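Local coordinates for prenyltransference for protein (Lavandula lanata, PDB 5HC6) that makes lavandulyl diphosphate, an irregular monoterpene precursor, as a homodimeric enzyme of the cis-prenyltransferase (undecaprenyl diphosphate synthase) family, at the interface of chains A and B. Residues are numbered along the deposited sequence; one frame, centred on the assembly and turned at random. Chains: chain A/B, prenyltransference for protein.

The interface of chains A and B. Residues chain A 171, 175, 187, 206-207, 209; chain B 145-146, 149.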
ATOM      1  N   GLU A 171     -15.720  -6.213  -2.211  1.00 40.85           N
ATOM      2  CA  GLU A 171     -14.991  -5.054  -1.591  1.00 46.32           C
ATOM      3  C   GLU A 171     -15.773  -4.382  -0.529  1.00 43.67           C
ATOM      4  O   GLU A 171     -15.248  -4.056   0.549  1.00 42.57           O
ATOM      5  CB  GLU A 171     -14.586  -3.932  -2.597  1.00 47.27           C
ATOM      6  CG  GLU A 171     -13.530  -4.362  -3.537  1.00 51.37           C
ATOM      7  CD  GLU A 171     -12.962  -3.253  -4.412  1.00 60.29           C
ATOM      8  OE1 GLU A 171     -12.726  -2.141  -3.930  1.00 54.13           O
ATOM      9  OE2 GLU A 171     -12.688  -3.547  -5.603  1.00 77.19           O
ATOM     10  N   GLU A 175     -14.874  -4.048   3.250  1.00 42.54           N
ATOM     11  CA  GLU A 175     -14.659  -2.699   3.769  1.00 43.22           C
ATOM     12  C   GLU A 175     -15.425  -2.439   5.067  1.00 43.58           C
ATOM     13  O   GLU A 175     -14.970  -1.688   5.941  1.00 42.83           O
ATOM     14  CB  GLU A 175     -15.127  -1.756   2.648  1.00 46.01           C
ATOM     15  CG  GLU A 175     -14.963  -0.298   2.877  1.00 48.56           C
ATOM     16  CD  GLU A 175     -13.573   0.181   2.520  1.00 48.84           C
ATOM     17  OE1 GLU A 175     -13.201   0.213   1.333  1.00 42.84           O
ATOM     18  OE2 GLU A 175     -12.852   0.525   3.469  1.00 55.80           O
ATOM     19  N   SER A 187     -10.695   5.430   2.911  1.00 36.72           N
ATOM     20  CA  SER A 187      -9.554   5.490   2.083  1.00 38.42           C
ATOM     21  C   SER A 187      -8.930   6.930   2.038  1.00 35.33           C
ATOM     22  O   SER A 187      -9.494   7.856   1.546  1.00 36.09           O
ATOM     23  CB  SER A 187      -9.940   4.895   0.724  1.00 36.89           C
ATOM     24  OG  SER A 187      -8.953   5.328  -0.159  1.00 54.22           O
ATOM     25  N   TRP A 206      -5.129  -2.045   2.659  1.00 32.45           N
ATOM     26  CA  TRP A 206      -6.392  -2.084   1.936  1.00 30.96           C
ATOM     27  C   TRP A 206      -6.869  -0.645   1.525  1.00 32.74           C
ATOM     28  O   TRP A 206      -7.408  -0.401   0.465  1.00 32.15           O
ATOM     29  CB  TRP A 206      -7.455  -2.716   2.858  1.00 31.83           C
ATOM     30  CG  TRP A 206      -8.833  -2.533   2.271  1.00 35.28           C
ATOM     31  CD1 TRP A 206      -9.631  -1.439   2.391  1.00 32.46           C
ATOM     32  CD2 TRP A 206      -9.539  -3.467   1.441  1.00 37.28           C
ATOM     33  NE1 TRP A 206     -10.781  -1.625   1.672  1.00 36.21           N
ATOM     34  CE2 TRP A 206     -10.756  -2.859   1.081  1.00 36.59           C
ATOM     35  CE3 TRP A 206      -9.253  -4.762   0.959  1.00 36.70           C
ATOM     36  CZ2 TRP A 206     -11.693  -3.500   0.263  1.00 34.66           C
ATOM     37  CZ3 TRP A 206     -10.178  -5.399   0.154  1.00 37.10           C
ATOM     38  CH2 TRP A 206     -11.387  -4.761  -0.194  1.00 38.18           C
ATOM     39  N   GLN A 207      -6.689   0.281   2.425  1.00 30.52           N
ATOM     40  CA  GLN A 207      -7.186   1.652   2.272  1.00 31.78           C
ATOM     41  C   GLN A 207      -6.431   2.506   1.286  1.00 33.41           C
ATOM     42  O   GLN A 207      -6.906   3.595   0.955  1.00 30.54           O
ATOM     43  CB  GLN A 207      -7.167   2.340   3.645  1.00 31.58           C
ATOM     44  CG  GLN A 207      -8.117   1.660   4.612  1.00 29.65           C
ATOM     45  CD  GLN A 207      -7.574   0.533   5.457  1.00 35.76           C
ATOM     46  OE1 GLN A 207      -6.418   0.078   5.330  1.00 35.49           O
ATOM     47  NE2 GLN A 207      -8.446   0.046   6.358  1.00 39.00           N
ATOM     48  N   PRO A 209      -5.314   2.092  -2.326  1.00 30.77           N
ATOM     49  CA  PRO A 209      -5.096   1.790  -3.713  1.00 33.58           C
ATOM     50  C   PRO A 209      -4.936   2.996  -4.615  1.00 31.65           C
ATOM     51  O   PRO A 209      -4.220   2.888  -5.583  1.00 33.44           O
ATOM     52  CB  PRO A 209      -6.354   1.021  -4.100  1.00 35.91           C
ATOM     53  CG  PRO A 209      -7.397   1.538  -3.171  1.00 35.67           C
ATOM     54  CD  PRO A 209      -6.651   1.646  -1.892  1.00 36.79           C
TER
ATOM     55  N   ARG B 145      -6.832  -5.059  -4.451  1.00 32.81           N
ATOM     56  CA  ARG B 145      -8.100  -5.230  -3.717  1.00 31.38           C
ATOM     57  C   ARG B 145      -8.739  -6.534  -4.075  1.00 31.02           C
ATOM     58  O   ARG B 145      -9.224  -7.244  -3.212  1.00 32.13           O
ATOM     59  CB  ARG B 145      -9.096  -4.126  -4.067  1.00 36.99           C
ATOM     60  CG  ARG B 145      -8.788  -2.758  -3.498  1.00 39.02           C
ATOM     61  CD  ARG B 145      -9.313  -2.683  -2.119  1.00 38.87           C
ATOM     62  NE  ARG B 145      -9.120  -1.396  -1.421  1.00 43.24           N
ATOM     63  CZ  ARG B 145     -10.005  -0.404  -1.358  1.00 37.60           C
ATOM     64  NH1 ARG B 145     -11.130  -0.486  -2.049  1.00 38.79           N
ATOM     65  NH2 ARG B 145      -9.751   0.669  -0.603  1.00 30.40           N
ATOM     66  N   GLU B 146      -8.819  -6.810  -5.374  1.00 33.01           N
ATOM     67  CA  GLU B 146      -9.405  -8.067  -5.884  1.00 33.73           C
ATOM     68  C   GLU B 146      -8.683  -9.312  -5.357  1.00 35.29           C
ATOM     69  O   GLU B 146      -9.317 -10.324  -5.003  1.00 35.18           O
ATOM     70  CB  GLU B 146      -9.300  -8.126  -7.398  1.00 31.97           C
ATOM     71  CG  GLU B 146     -10.262  -7.202  -8.113  1.00 35.66           C
ATOM     72  CD  GLU B 146      -9.866  -5.713  -8.166  1.00 44.92           C
ATOM     73  OE1 GLU B 146      -8.779  -5.257  -7.707  1.00 42.43           O
ATOM     74  OE2 GLU B 146     -10.672  -4.971  -8.707  1.00 52.25           O
ATOM     75  N   VAL B 149      -9.779  -9.768  -1.832  1.00 35.13           N
ATOM     76  CA  VAL B 149     -11.157 -10.200  -1.770  1.00 39.82           C
ATOM     77  C   VAL B 149     -11.235 -11.689  -2.121  1.00 39.00           C
ATOM     78  O   VAL B 149     -11.886 -12.487  -1.435  1.00 37.77           O
ATOM     79  CB  VAL B 149     -12.102  -9.339  -2.688  1.00 41.77           C
ATOM     80  CG1 VAL B 149     -13.503  -9.971  -2.795  1.00 43.00           C
ATOM     81  CG2 VAL B 149     -12.242  -7.941  -2.116  1.00 37.24           C
TER
HETATM   82  O   HOH W   1     -12.130   2.533   0.033  1.00 60.25           O
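B:Arg145, near the start of helix 144-160, reaches across the two-fold dimer interface and lays its guanidinium on the indole of A:Trp206, a worked example of an arginine held by flat packing and in-plane bonding at once. The setting is the dimer typical of the cis-prenyltransferase family, and the twin contact arises with the chains exchanged.

Stacking comes first. Guanidinium and indole planes lie 3° apart; NE of B:Arg145 sits over the five-membered ring of A:Trp206, 3.4 Å from its centroid, as a cation-pi contact, while CD of B:Arg145 places its C-H groups over the six-membered ring. The bend at chi2 (-84°) turns the arginine chain along this indole face instead of letting it run straight out from the helix. On the opposite guanidinium face A:Pro209 packs toward the rim, its CG 3.7 Å from CZ of B:Arg145, completing a sandwich. At the indole edge, CG2 of B:Val149 meets CH2 of A:Trp206 at 3.8 Å.

Hydrogen bonding uses the guanidinium rim. NE and NH2 of B:Arg145 converge on one acceptor, the backbone O of A:Trp206, which lies 2.7 Å from NE, so the residue that supplies the stacking face also supplies the carbonyl. NH1 of B:Arg145 donates to OE1 of A:Glu171 at 3.0 Å, a bond that is also a salt bridge, in the guanidinium plane but on the anti side of a carboxylate turned nearly perpendicular to it.

Charge and water extend the grip. A:Glu175 OE1 forms the longer salt bridge of the pair, 4.0 Å from NH2 of B:Arg145, and a water links the same two atoms. That oxygen also accepts a nearly straight bond (173° at H) from NE1 of A:Trp206, which would help fix the indole's rotation. With a leucine in place of A:Trp206, the guanidinium would probably lose its flat stacking partner and be freer to tilt, while A:Glu175 would be left without its indole N-H donor.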